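Local coordinates for protein fumarate reductase iron-sulfur subunit (Mycolicibacterium smegmatis, PDB 7D6V) that probably carries electrons from the flavoprotein subunit toward the quinone site through its three iron-sulfur clusters, as the iron-sulfur subunit of succinate dehydrogenase Sdh1, at residues H38-A42 against T43-D47; D160-E163 against N164-N167. All coordinates share one frame; numbering follows the deposited sequence.

Interaction 1 of 2, residues H38-A42 against T43-D47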
loop_
_atom_site.group_PDB
_atom_site.type_symbol
_atom_site.label_atom_id
_atom_site.label_comp_id
_atom_site.label_asym_id
_atom_site.label_seq_id
_atom_site.Cartn_x
_atom_site.Cartn_y
_atom_site.Cartn_z
ATOM N N HIS B 38 3.687 7.727 -19.327
ATOM C CA HIS B 38 3.776 6.550 -20.187
ATOM C C HIS B 38 3.616 6.920 -21.656
ATOM O O HIS B 38 4.321 6.385 -22.520
ATOM C CB HIS B 38 2.721 5.525 -19.780
ATOM C CG HIS B 38 3.039 4.805 -18.508
ATOM N ND1 HIS B 38 2.115 4.034 -17.839
ATOM C CD2 HIS B 38 4.179 4.741 -17.782
ATOM C CE1 HIS B 38 2.672 3.526 -16.755
ATOM N NE2 HIS B 38 3.924 3.940 -16.697
ATOM N N ARG B 39 2.680 7.821 -21.962
ATOM C CA ARG B 39 2.514 8.274 -23.338
ATOM C C ARG B 39 3.757 9.002 -23.834
ATOM O O ARG B 39 4.181 8.818 -24.982
ATOM C CB ARG B 39 1.286 9.174 -23.452
ATOM C CG ARG B 39 0.811 9.373 -24.876
ATOM C CD ARG B 39 -0.291 10.406 -24.963
ATOM N NE ARG B 39 -1.215 10.318 -23.838
ATOM C CZ ARG B 39 -2.243 9.479 -23.776
ATOM N NH1 ARG B 39 -2.481 8.642 -24.774
ATOM N NH2 ARG B 39 -3.030 9.473 -22.712
ATOM N N LEU B 40 4.356 9.832 -22.979
ATOM C CA LEU B 40 5.591 10.515 -23.350
ATOM C C LEU B 40 6.720 9.520 -23.594
ATOM O O LEU B 40 7.533 9.702 -24.506
ATOM C CB LEU B 40 5.971 11.516 -22.261
ATOM C CG LEU B 40 7.152 12.438 -22.539
ATOM C CD1 LEU B 40 6.826 13.396 -23.663
ATOM C CD2 LEU B 40 7.532 13.192 -21.279
ATOM N N GLN B 41 6.791 8.468 -22.778
ATOM C CA GLN B 41 7.788 7.423 -22.988
ATOM C C GLN B 41 7.580 6.713 -24.317
ATOM O O GLN B 41 8.539 6.463 -25.054
ATOM C CB GLN B 41 7.732 6.413 -21.847
ATOM C CG GLN B 41 8.822 6.564 -20.821
ATOM C CD GLN B 41 8.781 5.468 -19.789
ATOM O OE1 GLN B 41 7.790 4.751 -19.672
ATOM N NE2 GLN B 41 9.861 5.323 -19.036
ATOM N N ALA B 42 6.334 6.372 -24.635
ATOM C CA ALA B 42 6.053 5.613 -25.844
ATOM C C ALA B 42 6.071 6.463 -27.104
ATOM O O ALA B 42 6.087 5.904 -28.204
ATOM C CB ALA B 42 4.701 4.910 -25.718
ATOM N N THR B 43 6.072 7.790 -26.982
ATOM C CA THR B 43 6.051 8.664 -28.149
ATOM C C THR B 43 7.307 9.504 -28.322
ATOM O O THR B 43 7.765 9.677 -29.451
ATOM C CB THR B 43 4.837 9.598 -28.087
ATOM O OG1 THR B 43 4.853 10.327 -26.854
ATOM C CG2 THR B 43 3.547 8.802 -28.184
ATOM N N GLN B 44 7.881 10.038 -27.250
ATOM C CA GLN B 44 8.962 11.009 -27.384
ATOM C C GLN B 44 10.246 10.617 -26.671
ATOM O O GLN B 44 11.331 10.815 -27.223
ATOM C CB GLN B 44 8.502 12.379 -26.868
ATOM C CG GLN B 44 7.453 13.048 -27.737
ATOM C CD GLN B 44 6.902 14.315 -27.119
ATOM O OE1 GLN B 44 5.740 14.371 -26.723
ATOM N NE2 GLN B 44 7.733 15.344 -27.040
ATOM N N THR B 45 10.161 10.064 -25.460
ATOM C CA THR B 45 11.323 9.822 -24.604
ATOM C C THR B 45 11.346 8.357 -24.186
ATOM O O THR B 45 10.944 8.015 -23.064
ATOM C CB THR B 45 11.307 10.727 -23.375
ATOM O OG1 THR B 45 10.215 10.361 -22.524
ATOM C CG2 THR B 45 11.157 12.178 -23.782
ATOM N N PRO B 46 11.820 7.464 -25.057
ATOM C CA PRO B 46 11.826 6.033 -24.713
ATOM C C PRO B 46 12.682 5.693 -23.505
ATOM O O PRO B 46 12.382 4.725 -22.797
ATOM C CB PRO B 46 12.368 5.367 -25.987
ATOM C CG PRO B 46 12.315 6.412 -27.047
ATOM C CD PRO B 46 12.439 7.722 -26.365
ATOM N N ASP B 47 13.741 6.461 -23.245
ATOM C CA ASP B 47 14.700 6.163 -22.190
ATOM C C ASP B 47 14.463 6.983 -20.925
ATOM O O ASP B 47 15.381 7.139 -20.116
ATOM C CB ASP B 47 16.123 6.388 -22.695
ATOM C CG ASP B 47 16.309 7.755 -23.307
ATOM O OD1 ASP B 47 15.295 8.379 -23.680
ATOM O OD2 ASP B 47 17.462 8.219 -23.397
#
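L40 meets Q44 and T45 mainly through its backbone oxygen. Two good hydrogen bonds end on L40 O, one from Q44 N at 2.8 Å and one from T45 N, also at 2.8 Å. The two donors come from opposite faces of the carbonyl plane. The T45 bond is the straighter, with 168° at the hydrogen. Q44, the first residue to leave helical angles, gives the alpha-type bond (i to i+4). T45 gives an i to i+5 bond. Together they form the C-terminal end of the helix. A weak bond from T45 OG1 to the same oxygen adds to the grip.

The T43 side chain turns back to R39 O. A chi1 of 56° sets its OG1 between the backbone N and the carbonyl carbon, within hydrogen-bonding range of R39 O. The modelled length is too short to be relied on.

Two CA-H...O contacts continue past the helix. Q41 CA lies 3.2 Å from T45 O, and P46 CA lies 3.3 Å from Q41 O. Nonpolar packing is lighter: L40 CD1 rests 3.8 Å from Q44 CB. The Q41 amide reaches on to L48 O.

P46 O is hydrogen-bonded to Y482 OH of succinate dehydrogenase subunit A. R39 NH2 forms a salt bridge with E31, in the link between strand and helix. In this 2Fe-2S domain, a beta-grasp fold as in plant-type ferredoxins, helix 33-43 packs on strand 17-27 through L40 and R39.

Interaction 2 of 2, residues D160-E163 against N164-N167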
loop_
_atom_site.group_PDB
_atom_site.type_symbol
_atom_site.label_atom_id
_atom_site.label_comp_id
_atom_site.label_asym_id
_atom_site.label_seq_id
_atom_site.Cartn_x
_atom_site.Cartn_y
_atom_site.Cartn_z
ATOM N N ASP B 160 15.931 18.999 4.639
ATOM C CA ASP B 160 16.692 20.238 4.630
ATOM C C ASP B 160 18.031 20.129 5.343
ATOM O O ASP B 160 18.775 21.112 5.378
ATOM C CB ASP B 160 15.865 21.364 5.252
ATOM C CG ASP B 160 14.657 21.723 4.416
ATOM O OD1 ASP B 160 13.523 21.596 4.913
ATOM O OD2 ASP B 160 14.839 22.115 3.246
ATOM N N HIS B 161 18.365 18.966 5.898
ATOM C CA HIS B 161 19.597 18.795 6.664
ATOM C C HIS B 161 20.151 17.405 6.393
ATOM O O HIS B 161 19.584 16.409 6.849
ATOM C CB HIS B 161 19.348 19.007 8.155
ATOM C CG HIS B 161 18.730 20.329 8.472
ATOM N ND1 HIS B 161 19.461 21.496 8.535
ATOM C CD2 HIS B 161 17.446 20.677 8.712
ATOM C CE1 HIS B 161 18.655 22.503 8.813
ATOM N NE2 HIS B 161 17.426 22.033 8.925
ATOM N N GLU B 162 21.256 17.340 5.651
ATOM C CA GLU B 162 21.852 16.051 5.326
ATOM C C GLU B 162 22.570 15.446 6.526
ATOM O O GLU B 162 22.709 14.221 6.611
ATOM C CB GLU B 162 22.809 16.210 4.144
ATOM C CG GLU B 162 23.381 14.914 3.599
ATOM C CD GLU B 162 22.342 14.043 2.918
ATOM O OE1 GLU B 162 21.248 14.550 2.598
ATOM O OE2 GLU B 162 22.623 12.846 2.700
ATOM N N GLU B 163 23.022 16.282 7.463
ATOM C CA GLU B 163 23.735 15.784 8.631
ATOM C C GLU B 163 22.820 15.052 9.604
ATOM O O GLU B 163 23.313 14.291 10.443
ATOM C CB GLU B 163 24.435 16.939 9.346
ATOM C CG GLU B 163 23.496 17.885 10.075
ATOM C CD GLU B 163 22.990 19.008 9.192
ATOM O OE1 GLU B 163 22.139 19.794 9.656
ATOM O OE2 GLU B 163 23.442 19.105 8.034
ATOM N N ASN B 164 21.513 15.259 9.512
ATOM C CA ASN B 164 20.553 14.625 10.403
ATOM C C ASN B 164 20.107 13.255 9.916
ATOM O O ASN B 164 19.299 12.610 10.588
ATOM C CB ASN B 164 19.329 15.527 10.582
ATOM C CG ASN B 164 19.596 16.694 11.503
ATOM O OD1 ASN B 164 20.558 16.688 12.268
ATOM N ND2 ASN B 164 18.743 17.704 11.437
ATOM N N LYS B 165 20.608 12.799 8.767
ATOM C CA LYS B 165 20.183 11.513 8.226
ATOM C C LYS B 165 20.596 10.362 9.132
ATOM O O LYS B 165 19.843 9.397 9.303
ATOM C CB LYS B 165 20.759 11.321 6.824
ATOM C CG LYS B 165 20.119 12.194 5.765
ATOM C CD LYS B 165 19.035 11.449 5.021
ATOM C CE LYS B 165 18.617 12.191 3.765
ATOM N NZ LYS B 165 19.627 12.081 2.683
ATOM N N GLU B 166 21.787 10.441 9.722
ATOM C CA GLU B 166 22.273 9.362 10.570
ATOM C C GLU B 166 21.667 9.380 11.965
ATOM O O GLU B 166 21.766 8.379 12.679
ATOM C CB GLU B 166 23.796 9.424 10.681
ATOM C CG GLU B 166 24.314 10.731 11.238
ATOM C CD GLU B 166 25.664 10.583 11.902
ATOM O OE1 GLU B 166 26.535 9.895 11.331
ATOM O OE2 GLU B 166 25.855 11.151 12.998
ATOM N N ASN B 167 21.047 10.485 12.371
ATOM C CA ASN B 167 20.486 10.601 13.708
ATOM C C ASN B 167 18.975 10.432 13.753
ATOM O O ASN B 167 18.432 10.179 14.831
ATOM C CB ASN B 167 20.848 11.959 14.319
ATOM C CG ASN B 167 22.341 12.166 14.435
ATOM O OD1 ASN B 167 23.047 11.350 15.025
ATOM N ND2 ASN B 167 22.831 13.264 13.875
#
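E162 and K165 cross at an angle and meet through their charged ends. K165 NZ is 3.0 Å from E162 OE1, in a salt bridge. It approaches on the syn side, 26° out of the carboxylate plane. K165 NZ also reaches E162 OE2, in a weak bond of 3.1 Å. The bend of the glutamate at chi2 (68°) swings its carboxylate back toward the lysine. E162 OE1 also forms a salt bridge with R18 of the membrane anchor subunit. Two positive groups thus gather at this carboxylate, which would probably favour its ionised form.

H161 and N164 run side by side in the same direction. Their ring and amide planes are 48° apart, and N164 ND2 sits 3.6 Å from H161 CB. That amide nitrogen is hydrogen-bonded to Y141 O of the membrane anchor subunit. E163 and N164 also lie side by side, the carboxylate turned well away from the amide plane. E163 CG approaches N164 OD1 to 3.9 Å.

The backbone is held lightly, by weak bonds from N164 N to H161 O and from K165 N to E162 O. The N164 side chain is about 10 Å from the bound 3Fe-4S cluster. N164 and N167 pack on Y202, while H161 and E163 face the membrane anchor subunit. Residues 160-167 lie in the loop between helices 156-159 and 171-181, and N164 ND2 bonds weakly to V157 O of the first.

How the interactions relate
Interaction 1 comes first along the chain, and interaction 2 follows more than a hundred residues later. Their centres are 36 Å apart and their nearest atoms about 24 Å, so they do not touch. They share no helix or sheet. The first belongs to the 2Fe-2S domain, at the end of helix 33-43. The second belongs to the helical 4Fe-4S dicluster domain, between helices 156-159 and 171-181. Each meets a different partner: residues 38-47 border subunit A, and residues 160-167 border the membrane anchor subunit. They lie at the contacts with the two partner subunits, consistent with an electron path that runs through the iron-sulfur clusters between them.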